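PDB 3V0R: major allergen Alt a 1, which may bind and inhibit the beta-glucanase activity of thaumatin-like proteins in host plants, as a secreted fungal beta-barrel dimer. Local coordinates for residues Y14-S19 against D121-L126; L34-I38 against D47-S51; S69-F73 against L83-K87. All coordinates share one frame; numbering follows the deposited sequence.

Contact 1 (Y14-S19 against D121-L126); sequences YVWKIS and DAYITL. With 8AC (8-aminooctanoic acid), chain L; 0FU (2,5,6-triaminopyrimidin-4-ol), chain J; SO4 (sulfate ion), chain B.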
loop_
_atom_site.group_PDB
_atom_site.type_symbol
_atom_site.label_atom_id
_atom_site.label_comp_id
_atom_site.label_asym_id
_atom_site.label_seq_id
_atom_site.Cartn_x
_atom_site.Cartn_y
_atom_site.Cartn_z
ATOM N N TYR A 14 4.502 10.747 -25.286
ATOM C CA TYR A 14 5.526 11.022 -24.267
ATOM C C TYR A 14 5.163 12.231 -23.408
ATOM O O TYR A 14 6.013 12.810 -22.732
ATOM C CB TYR A 14 6.878 11.207 -24.968
ATOM C CG TYR A 14 7.324 9.896 -25.591
ATOM C CD1 TYR A 14 7.127 9.655 -26.915
ATOM C CD2 TYR A 14 7.883 8.901 -24.804
ATOM C CE1 TYR A 14 7.497 8.439 -27.503
ATOM C CE2 TYR A 14 8.270 7.695 -25.383
ATOM C CZ TYR A 14 8.035 7.484 -26.691
ATOM O OH TYR A 14 8.402 6.287 -27.263
ATOM N N VAL A 15 3.886 12.587 -23.432
ATOM C CA VAL A 15 3.335 13.689 -22.649
ATOM C C VAL A 15 2.318 13.202 -21.631
ATOM O O VAL A 15 1.343 12.486 -21.975
ATOM C CB VAL A 15 2.682 14.715 -23.605
ATOM C CG1 VAL A 15 2.089 15.888 -22.785
ATOM C CG2 VAL A 15 3.725 15.231 -24.606
ATOM N N TRP A 16 2.574 13.504 -20.363
ATOM C CA TRP A 16 1.730 13.101 -19.246
ATOM C C TRP A 16 1.191 14.290 -18.532
ATOM O O TRP A 16 1.860 15.347 -18.510
ATOM C CB TRP A 16 2.488 12.221 -18.278
ATOM C CG TRP A 16 2.946 10.896 -18.794
ATOM C CD1 TRP A 16 2.578 10.252 -19.946
ATOM C CD2 TRP A 16 3.903 9.981 -18.148
ATOM N NE1 TRP A 16 3.210 9.042 -20.041
ATOM C CE2 TRP A 16 4.014 8.850 -18.971
ATOM C CE3 TRP A 16 4.658 10.049 -16.993
ATOM C CZ2 TRP A 16 4.848 7.785 -18.658
ATOM C CZ3 TRP A 16 5.463 8.981 -16.671
ATOM C CH2 TRP A 16 5.596 7.892 -17.523
ATOM N N LYS A 17 0.021 14.153 -17.889
ATOM C CA LYS A 17 -0.609 15.253 -17.155
ATOM C C LYS A 17 -0.334 15.041 -15.695
ATOM O O LYS A 17 -0.467 13.898 -15.210
ATOM C CB LYS A 17 -2.114 15.162 -17.377
ATOM C CG LYS A 17 -2.898 16.264 -16.682
ATOM C CD LYS A 17 -4.387 16.146 -17.044
ATOM C CE LYS A 17 -5.076 15.250 -16.025
ATOM N NZ LYS A 17 -6.573 15.219 -16.210
ATOM N N ILE A 18 0.040 16.116 -14.994
ATOM C CA ILE A 18 0.306 16.106 -13.583
ATOM C C ILE A 18 -0.815 16.940 -12.958
ATOM O O ILE A 18 -1.157 18.034 -13.403
ATOM C CB ILE A 18 1.667 16.710 -13.180
ATOM C CG1 ILE A 18 2.782 16.122 -14.031
ATOM C CG2 ILE A 18 1.875 16.553 -11.651
ATOM C CD1 ILE A 18 3.136 14.662 -13.757
ATOM N N SER A 19 -1.432 16.393 -11.942
ATOM C CA SER A 19 -2.563 17.051 -11.282
ATOM C C SER A 19 -2.640 16.643 -9.794
ATOM O O SER A 19 -1.949 15.713 -9.318
ATOM C CB SER A 19 -3.912 16.695 -11.952
ATOM O OG SER A 19 -4.116 15.299 -11.886
ATOM N N ASP A 121 -3.149 22.180 -13.433
ATOM C CA ASP A 121 -2.474 21.002 -13.949
ATOM C C ASP A 121 -1.187 21.444 -14.654
ATOM O O ASP A 121 -1.061 22.612 -14.989
ATOM C CB ASP A 121 -3.353 20.314 -14.974
ATOM C CG ASP A 121 -4.561 19.618 -14.370
ATOM O OD1 ASP A 121 -4.738 19.521 -13.184
ATOM O OD2 ASP A 121 -5.367 19.119 -15.169
ATOM N N ALA A 122 -0.252 20.518 -14.860
ATOM C CA ALA A 122 0.978 20.748 -15.618
ATOM C C ALA A 122 1.151 19.557 -16.552
ATOM O O ALA A 122 0.667 18.484 -16.270
ATOM C CB ALA A 122 2.216 20.844 -14.683
ATOM N N TYR A 123 1.857 19.757 -17.654
ATOM C CA TYR A 123 2.116 18.720 -18.617
ATOM C C TYR A 123 3.599 18.502 -18.727
ATOM O O TYR A 123 4.384 19.483 -18.795
ATOM C CB TYR A 123 1.490 19.112 -19.909
ATOM C CG TYR A 123 0.003 19.019 -19.859
ATOM C CD1 TYR A 123 -0.772 20.068 -19.364
ATOM C CD2 TYR A 123 -0.657 17.839 -20.233
ATOM C CE1 TYR A 123 -2.170 19.907 -19.220
ATOM C CE2 TYR A 123 -2.025 17.709 -20.163
ATOM C CZ TYR A 123 -2.773 18.731 -19.664
ATOM O OH TYR A 123 -4.101 18.559 -19.590
ATOM N N ILE A 124 4.055 17.268 -18.707
ATOM C CA ILE A 124 5.497 17.028 -18.772
ATOM C C ILE A 124 5.761 16.300 -20.112
ATOM O O ILE A 124 4.914 15.489 -20.573
ATOM C CB ILE A 124 6.017 16.157 -17.576
ATOM C CG1 ILE A 124 5.307 14.821 -17.354
ATOM C CG2 ILE A 124 6.014 16.931 -16.267
ATOM C CD1 ILE A 124 5.952 13.607 -18.079
ATOM N N THR A 125 6.944 16.494 -20.664
ATOM C CA THR A 125 7.413 15.757 -21.852
ATOM C C THR A 125 8.632 14.924 -21.467
ATOM O O THR A 125 9.669 15.414 -20.961
ATOM C CB THR A 125 7.722 16.705 -23.068
ATOM O OG1 THR A 125 6.574 17.463 -23.419
ATOM C CG2 THR A 125 8.211 15.866 -24.353
ATOM N N LEU A 126 8.539 13.617 -21.688
ATOM C CA LEU A 126 9.642 12.715 -21.447
ATOM C C LEU A 126 10.618 12.713 -22.616
ATOM O O LEU A 126 10.243 12.436 -23.751
ATOM C CB LEU A 126 9.109 11.303 -21.143
ATOM C CG LEU A 126 8.278 11.133 -19.886
ATOM C CD1 LEU A 126 7.374 9.924 -20.068
ATOM C CD2 LEU A 126 9.220 10.926 -18.702
HETATM N NAA 8AC L . 4.709 3.439 -30.654
HETATM O OAB 8AC L . 7.550 6.653 -21.392
HETATM O OAC 8AC L . 6.342 5.035 -20.685
HETATM C CAD 8AC L . 4.706 3.288 -29.192
HETATM C CAE 8AC L . 4.673 4.664 -28.564
HETATM C CAF 8AC L . 4.064 4.645 -27.176
HETATM C CAG 8AC L . 5.216 4.728 -26.165
HETATM C CAH 8AC L . 4.823 5.471 -24.940
HETATM C CAI 8AC L . 5.893 5.233 -23.834
HETATM C CAJ 8AC L . 5.701 6.229 -22.714
HETATM C CAK 8AC L . 6.602 5.911 -21.503
HETATM C C4 0FU J . 7.318 1.668 -25.427
HETATM N N3 0FU J . 7.538 1.681 -26.768
HETATM C C2 0FU J . 8.525 2.428 -27.333
HETATM N NAA 0FU J . 8.689 2.396 -28.664
HETATM N N1 0FU J . 9.345 3.197 -26.583
HETATM C C6 0FU J . 9.168 3.223 -25.230
HETATM N NAB 0FU J . 9.954 3.966 -24.487
HETATM C C5 0FU J . 8.144 2.456 -24.606
HETATM N NAC 0FU J . 7.935 2.446 -23.263
HETATM O O4 0FU J . 6.319 0.928 -24.828
HETATM S S SO4 B . -8.780 12.916 -14.141
HETATM O O1 SO4 B . -7.308 13.205 -14.025
HETATM O O2 SO4 B . -9.424 14.084 -14.811
HETATM O O3 SO4 B . -8.965 11.672 -14.953
HETATM O O4 SO4 B . -9.480 12.731 -12.835
#

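Contact 2 (L34-I38 against D47-S51); sequences LGFNI and DFTCS. With 0FU (2,5,6-triaminopyrimidin-4-ol), chain M.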
loop_
_atom_site.group_PDB
_atom_site.type_symbol
_atom_site.label_atom_id
_atom_site.label_comp_id
_atom_site.label_asym_id
_atom_site.label_seq_id
_atom_site.Cartn_x
_atom_site.Cartn_y
_atom_site.Cartn_z
ATOM N N LEU A 34 4.557 14.718 0.272
ATOM C CA LEU A 34 4.435 15.314 -1.040
ATOM C C LEU A 34 3.864 14.289 -1.997
ATOM O O LEU A 34 4.255 13.113 -1.953
ATOM C CB LEU A 34 5.858 15.726 -1.498
ATOM C CG LEU A 34 6.227 16.867 -2.388
ATOM C CD1 LEU A 34 5.729 18.196 -1.941
ATOM C CD2 LEU A 34 7.763 16.948 -2.365
ATOM N N GLY A 35 2.972 14.717 -2.872
ATOM C CA GLY A 35 2.420 13.840 -3.863
ATOM C C GLY A 35 1.670 14.507 -4.987
ATOM O O GLY A 35 1.318 15.677 -4.909
ATOM N N PHE A 36 1.385 13.719 -6.030
ATOM C CA PHE A 36 0.684 14.227 -7.201
ATOM C C PHE A 36 0.252 13.064 -8.060
ATOM O O PHE A 36 0.703 11.955 -7.855
ATOM C CB PHE A 36 1.579 15.203 -8.014
ATOM C CG PHE A 36 2.913 14.650 -8.316
ATOM C CD1 PHE A 36 3.986 14.865 -7.438
ATOM C CD2 PHE A 36 3.131 13.891 -9.482
ATOM C CE1 PHE A 36 5.221 14.307 -7.698
ATOM C CE2 PHE A 36 4.388 13.329 -9.736
ATOM C CZ PHE A 36 5.421 13.542 -8.847
ATOM N N ASN A 37 -0.710 13.284 -8.926
ATOM C CA ASN A 37 -1.238 12.244 -9.818
ATOM C C ASN A 37 -0.576 12.397 -11.168
ATOM O O ASN A 37 -0.312 13.559 -11.623
ATOM C CB ASN A 37 -2.752 12.398 -9.992
ATOM C CG ASN A 37 -3.547 12.023 -8.732
ATOM O OD1 ASN A 37 -3.033 11.294 -7.831
ATOM N ND2 ASN A 37 -4.840 12.460 -8.681
ATOM N N ILE A 38 -0.286 11.286 -11.813
ATOM C CA ILE A 38 0.309 11.271 -13.169
ATOM C C ILE A 38 -0.587 10.459 -14.088
ATOM O O ILE A 38 -0.960 9.304 -13.737
ATOM C CB ILE A 38 1.651 10.597 -13.156
ATOM C CG1 ILE A 38 2.618 11.317 -12.211
ATOM C CG2 ILE A 38 2.221 10.462 -14.588
ATOM C CD1 ILE A 38 4.010 10.714 -12.262
ATOM N N ASP A 47 -2.231 5.842 -14.906
ATOM C CA ASP A 47 -2.892 6.780 -14.049
ATOM C C ASP A 47 -2.564 6.373 -12.643
ATOM O O ASP A 47 -3.151 5.407 -12.130
ATOM C CB ASP A 47 -4.400 6.750 -14.311
ATOM C CG ASP A 47 -5.140 7.929 -13.706
ATOM O OD1 ASP A 47 -4.538 8.709 -12.961
ATOM O OD2 ASP A 47 -6.352 8.056 -13.962
ATOM N N PHE A 48 -1.640 7.054 -11.989
ATOM C CA PHE A 48 -1.233 6.638 -10.693
ATOM C C PHE A 48 -0.737 7.791 -9.843
ATOM O O PHE A 48 -0.572 8.919 -10.336
ATOM C CB PHE A 48 -0.142 5.614 -10.815
ATOM C CG PHE A 48 1.116 6.119 -11.368
ATOM C CD1 PHE A 48 2.224 6.324 -10.522
ATOM C CD2 PHE A 48 1.245 6.397 -12.672
ATOM C CE1 PHE A 48 3.410 6.790 -11.019
ATOM C CE2 PHE A 48 2.422 6.885 -13.197
ATOM C CZ PHE A 48 3.523 7.050 -12.374
ATOM N N THR A 49 -0.577 7.504 -8.553
ATOM C CA THR A 49 -0.055 8.485 -7.595
ATOM C C THR A 49 1.419 8.317 -7.383
ATOM O O THR A 49 1.968 7.189 -7.265
ATOM C CB THR A 49 -0.805 8.424 -6.270
ATOM O OG1 THR A 49 -2.186 8.625 -6.534
ATOM C CG2 THR A 49 -0.361 9.635 -5.370
ATOM N N CYS A 50 2.117 9.429 -7.424
ATOM C CA CYS A 50 3.479 9.451 -7.094
ATOM C C CYS A 50 3.607 10.234 -5.772
ATOM O O CYS A 50 3.161 11.371 -5.703
ATOM C CB CYS A 50 4.198 10.121 -8.281
ATOM S SG CYS A 50 5.954 10.233 -8.065
ATOM N N SER A 51 4.173 9.618 -4.725
ATOM C CA SER A 51 4.278 10.317 -3.448
ATOM C C SER A 51 5.414 9.843 -2.618
ATOM O O SER A 51 5.948 8.742 -2.813
ATOM C CB SER A 51 2.989 10.102 -2.670
ATOM O OG SER A 51 2.890 8.740 -2.286
HETATM C C4 0FU M . -0.639 10.326 -1.676
HETATM N N3 0FU M . 0.093 11.136 -0.902
HETATM C C2 0FU M . 0.184 12.450 -1.197
HETATM N NAA 0FU M . 0.936 13.205 -0.370
HETATM N N1 0FU M . -0.468 12.997 -2.266
HETATM C C6 0FU M . -1.206 12.216 -3.069
HETATM N NAB 0FU M . -1.835 12.716 -4.141
HETATM C C5 0FU M . -1.300 10.852 -2.762
HETATM N NAC 0FU M . -2.000 9.987 -3.496
HETATM O O4 0FU M . -0.793 8.998 -1.441
#

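Contact 3 (S69-F73 against L83-K87); sequences SFMDF and LLKQK. With 8AC (8-aminooctanoic acid), chain L.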
loop_
_atom_site.group_PDB
_atom_site.type_symbol
_atom_site.label_atom_id
_atom_site.label_comp_id
_atom_site.label_asym_id
_atom_site.label_seq_id
_atom_site.Cartn_x
_atom_site.Cartn_y
_atom_site.Cartn_z
ATOM N N SER A 69 7.135 1.225 -7.845
ATOM C CA SER A 69 7.108 2.040 -9.086
ATOM C C SER A 69 8.317 1.988 -10.052
ATOM O O SER A 69 9.490 2.023 -9.685
ATOM C CB SER A 69 6.781 3.522 -8.828
ATOM O OG SER A 69 6.140 4.062 -10.002
ATOM N N PHE A 70 7.989 1.987 -11.325
ATOM C CA PHE A 70 8.995 2.098 -12.336
ATOM C C PHE A 70 9.477 3.565 -12.483
ATOM O O PHE A 70 10.330 3.849 -13.297
ATOM C CB PHE A 70 8.381 1.553 -13.640
ATOM C CG PHE A 70 7.287 2.409 -14.197
ATOM C CD1 PHE A 70 6.056 2.465 -13.592
ATOM C CD2 PHE A 70 7.511 3.202 -15.316
ATOM C CE1 PHE A 70 5.063 3.324 -14.069
ATOM C CE2 PHE A 70 6.518 4.026 -15.820
ATOM C CZ PHE A 70 5.294 4.078 -15.203
ATOM N N MET A 71 8.898 4.494 -11.730
ATOM C CA MET A 71 9.231 5.922 -11.866
ATOM C C MET A 71 9.881 6.435 -10.565
ATOM O O MET A 71 9.424 6.096 -9.477
ATOM C CB MET A 71 7.971 6.740 -12.025
ATOM C CG MET A 71 7.198 6.523 -13.309
ATOM S SD MET A 71 8.173 6.989 -14.750
ATOM C CE MET A 71 8.501 8.685 -14.260
ATOM N N ASP A 72 10.877 7.295 -10.732
ATOM C CA ASP A 72 11.463 8.089 -9.633
ATOM C C ASP A 72 11.154 9.514 -9.866
ATOM O O ASP A 72 10.973 9.932 -11.001
ATOM C CB ASP A 72 12.962 7.918 -9.538
ATOM C CG ASP A 72 13.367 6.486 -9.056
ATOM O OD1 ASP A 72 12.571 5.786 -8.422
ATOM O OD2 ASP A 72 14.516 6.101 -9.313
ATOM N N PHE A 73 11.092 10.282 -8.774
ATOM C CA PHE A 73 10.953 11.725 -8.855
ATOM C C PHE A 73 11.859 12.452 -7.871
ATOM O O PHE A 73 12.310 11.889 -6.887
ATOM C CB PHE A 73 9.508 12.152 -8.672
ATOM C CG PHE A 73 9.056 12.204 -7.222
ATOM C CD1 PHE A 73 8.700 11.085 -6.567
ATOM C CD2 PHE A 73 8.969 13.429 -6.543
ATOM C CE1 PHE A 73 8.213 11.107 -5.255
ATOM C CE2 PHE A 73 8.502 13.476 -5.219
ATOM C CZ PHE A 73 8.127 12.307 -4.571
ATOM N N LEU A 83 11.018 16.867 -11.178
ATOM C CA LEU A 83 11.811 16.096 -12.124
ATOM C C LEU A 83 11.406 14.625 -11.995
ATOM O O LEU A 83 11.284 14.104 -10.916
ATOM C CB LEU A 83 13.287 16.240 -11.747
ATOM C CG LEU A 83 14.297 15.372 -12.450
ATOM C CD1 LEU A 83 14.317 15.636 -13.920
ATOM C CD2 LEU A 83 15.745 15.553 -11.890
ATOM N N LEU A 84 11.092 14.008 -13.124
ATOM C CA LEU A 84 10.780 12.568 -13.202
ATOM C C LEU A 84 11.864 11.849 -13.962
ATOM O O LEU A 84 12.448 12.416 -14.871
ATOM C CB LEU A 84 9.452 12.366 -13.924
ATOM C CG LEU A 84 8.197 12.967 -13.322
ATOM C CD1 LEU A 84 6.999 12.865 -14.295
ATOM C CD2 LEU A 84 7.877 12.198 -12.012
ATOM N N LYS A 85 12.094 10.579 -13.652
ATOM C CA LYS A 85 13.004 9.764 -14.357
ATOM C C LYS A 85 12.447 8.376 -14.551
ATOM O O LYS A 85 11.903 7.786 -13.615
ATOM C CB LYS A 85 14.289 9.679 -13.577
ATOM C CG LYS A 85 15.305 8.762 -14.175
ATOM C CD LYS A 85 16.603 8.704 -13.388
ATOM C CE LYS A 85 16.436 7.978 -12.070
ATOM N NZ LYS A 85 17.754 7.770 -11.369
ATOM N N GLN A 86 12.587 7.850 -15.754
ATOM C CA GLN A 86 12.128 6.509 -16.111
ATOM C C GLN A 86 13.291 5.794 -16.859
ATOM O O GLN A 86 13.663 6.183 -17.984
ATOM C CB GLN A 86 10.918 6.653 -17.089
ATOM C CG GLN A 86 10.187 5.323 -17.400
ATOM C CD GLN A 86 9.195 5.387 -18.528
ATOM O OE1 GLN A 86 9.009 6.417 -19.199
ATOM N NE2 GLN A 86 8.570 4.253 -18.803
ATOM N N LYS A 87 13.837 4.765 -16.258
ATOM C CA LYS A 87 14.851 3.997 -16.926
ATOM C C LYS A 87 14.222 2.797 -17.670
ATOM O O LYS A 87 13.887 1.749 -17.048
ATOM C CB LYS A 87 15.864 3.501 -15.901
ATOM C CG LYS A 87 17.007 2.732 -16.534
ATOM C CD LYS A 87 18.136 2.448 -15.553
ATOM C CE LYS A 87 19.312 1.796 -16.260
ATOM N NZ LYS A 87 20.458 1.633 -15.317
HETATM N NAA 8AC L . 4.709 3.439 -30.654
HETATM O OAB 8AC L . 7.550 6.653 -21.392
HETATM O OAC 8AC L . 6.342 5.035 -20.685
HETATM C CAD 8AC L . 4.706 3.288 -29.192
HETATM C CAE 8AC L . 4.673 4.664 -28.564
HETATM C CAF 8AC L . 4.064 4.645 -27.176
HETATM C CAG 8AC L . 5.216 4.728 -26.165
HETATM C CAH 8AC L . 4.823 5.471 -24.940
HETATM C CAI 8AC L . 5.893 5.233 -23.834
HETATM C CAJ 8AC L . 5.701 6.229 -22.714
HETATM C CAK 8AC L . 6.602 5.911 -21.503
HETATM O O HOH W 1 12.994 4.837 -13.291
HETATM O O HOH W 2 11.414 2.511 -15.273
#

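Contact 1 (Y14-S19 against D121-L126)
Tyr14 O accepts from Leu126 N at 2.8 Å, and the N-H points almost straight at the oxygen (172°). Ile18 N donates to Ala122 O, also at 2.8 Å, and Ala122 N returns a bond to Ile18 O. Trp16 and Ile124 exchange a similar pair of backbone bonds. The remaining polar anchor is Lys17. Its NZ donates to Asn109 OD1 of the second subunit and to sulfate O1, with a weak second bond to sulfate O2. The sulfate probably comes from the crystallisation liquor. Asp121 OD2 lies 4.2 Å from Lys17 NZ, too far for a salt bridge, but the opposite charges should still attract.

These strands, 15-25 and 114-128, are antiparallel neighbours in the beta barrel. Alternate side chains point to opposite faces. On the face of Val15, Lys17, Tyr123 and Thr125, Lys17 runs alongside Tyr123, both side chains pointing the same way. CG of Lys17 is anti to its own N (chi1 -179°), which lays the chain next to the ring. Lys17 CD then comes 3.5 Å from Tyr123 OH. Val15 CG1 meets the same ring at its edge.

The face of Trp16, Ile18, Ala122 and Ile124 is apolar. Leu126 CD1 sits over one face of the Trp16 indole, 3.6 Å from the centroid of the six-membered ring, in a CH-pi contact. Ile124 CD1 touches Trp16 CB at 3.7 Å, and Ile124 CG2 packs on Ile18 CG1. The 8-aminooctanoic acid lies beyond this cluster. Its OAC approaches the Trp16 ring at the edge, and its OAB is 3.5 Å from Leu126 CD1. The alkyl chain of the same ligand passes over one face of the Tyr14 ring.

Contact 2 (L34-I38 against D47-S51)
Phe36 and Cys50 meet because of their first torsions. Phe36 CG stands between its own N and carbonyl carbon (chi1 51°), which tips the ring toward the partner strand. Cys50 SG is anti to its backbone N (chi1 -179°). The sulfur reaches the ring obliquely and comes 3.4 Å from Phe36 CZ, a Cys sulfur-aromatic contact. Cys50 O lies over one face of the same ring. SG is also disulfide-bonded to Cys65, so the covalent link and the aromatic contact share one atom.

Ile38 lies alongside Phe48 on the same face. Ile38 CD1 is 3.7 Å from Phe48 CZ and 4.0 Å from Cys50 CB, so one methyl touches two residues of the opposite strand, Phe48 and Cys50.

The other face is polar. Thr49 OG1 donates to Asn37 OD1 at 3.1 Å, coming in tilted from the amide plane by 25°. Gly35 has no side chain, and a bound 2,5,6-triaminopyrimidin-4-ol lies there with N1 3.4 Å from Gly35 CA. Ligand N3 is 3.5 Å from Ser51 CB. The approach of the ligand to the Thr49 methyl is too short to be reliable.

Backbone bonds join the strands in pairs. Phe36 and Cys50 exchange two, as do Ile38 and Phe48. Cys50 N to Phe36 O measures 2.9 Å. Thr49 N points away from this pairing and donates to Asn68 OD1 of the third subunit. The arrangement is an antiparallel beta hairpin of strands 33-40 and 47-53, with one face in the barrel core and the other lining a triaminopyrimidinol pocket.

Contact 3 (S69-F73 against L83-K87)
Lys85 O accepts from Asp72 N at 3.1 Å, with an almost straight N-H (175°). A water also lies 3.2 Å from Lys85 O. The same water is 2.8 Å from Phe70 O and accepts from Lys87 N. A second water lies between Phe70 O and Lys87 O. Further acceptors lie within reach of each water, so where its protons go is not certain. Lys85 N closes the ring of direct bonds by donating to Asp72 O.

Toward Phe70 and Lys87 the backbones part, and the two waters bridge them. Strands 72-76 and 81-87 form an antiparallel hairpin. Asp72 and Lys85 lie side by side and point the same way, but OD2 and NZ are too far apart for a salt bridge. The Lys85 ammonium makes a cation-pi contact with Trp62.

The Met71 chain is bent at its second and third torsions, which brings the thioether over the partner strand. SD rests 3.6 Å from Gln86 CB, and CE reaches Leu84 CB. Phe73 CB packs on Leu84 CD2 on the barrel-core side.

Gln86 carries the ligand end of the contact. Its NE2 lies 3.6 Å from Phe70 CE2, at the ring edge, with the amide turned 71° from the ring. NE2 donates to OAC of 8-aminooctanoic acid at 3.0 Å. Gln86 OE1 stands 2.6 Å from OAB of the same ligand. Two oxygens this close imply that the ligand's acid group is probably protonated, so the amide would face a neutral carboxylic acid.

Overall arrangement
Contacts 1, 2 and 3 belong to one antiparallel barrel, and their centres lie 11 to 13 Å apart. Contacts 1 and 2 are neighbours through strands 15-25 and 33-40, where Ser19 O probably takes a hydrogen bond from Asn37 N (2.8 Å) and Trp16 packs on Ile38. Contact 3 faces both across the core: Met71 SD lies 3.9 Å from Trp16 CZ3, and Cys50 SG is 3.2 Å from Phe73 CD1. Contacts 1 and 3 share the 8-aminooctanoic acid pocket, completed by Asp13 and Tyr94. Contact 2 serves a separate triaminopyrimidinol site with Glu20, Tyr22, Ser33 and Gln53. Contacts 2 and 3 both touch the third subunit.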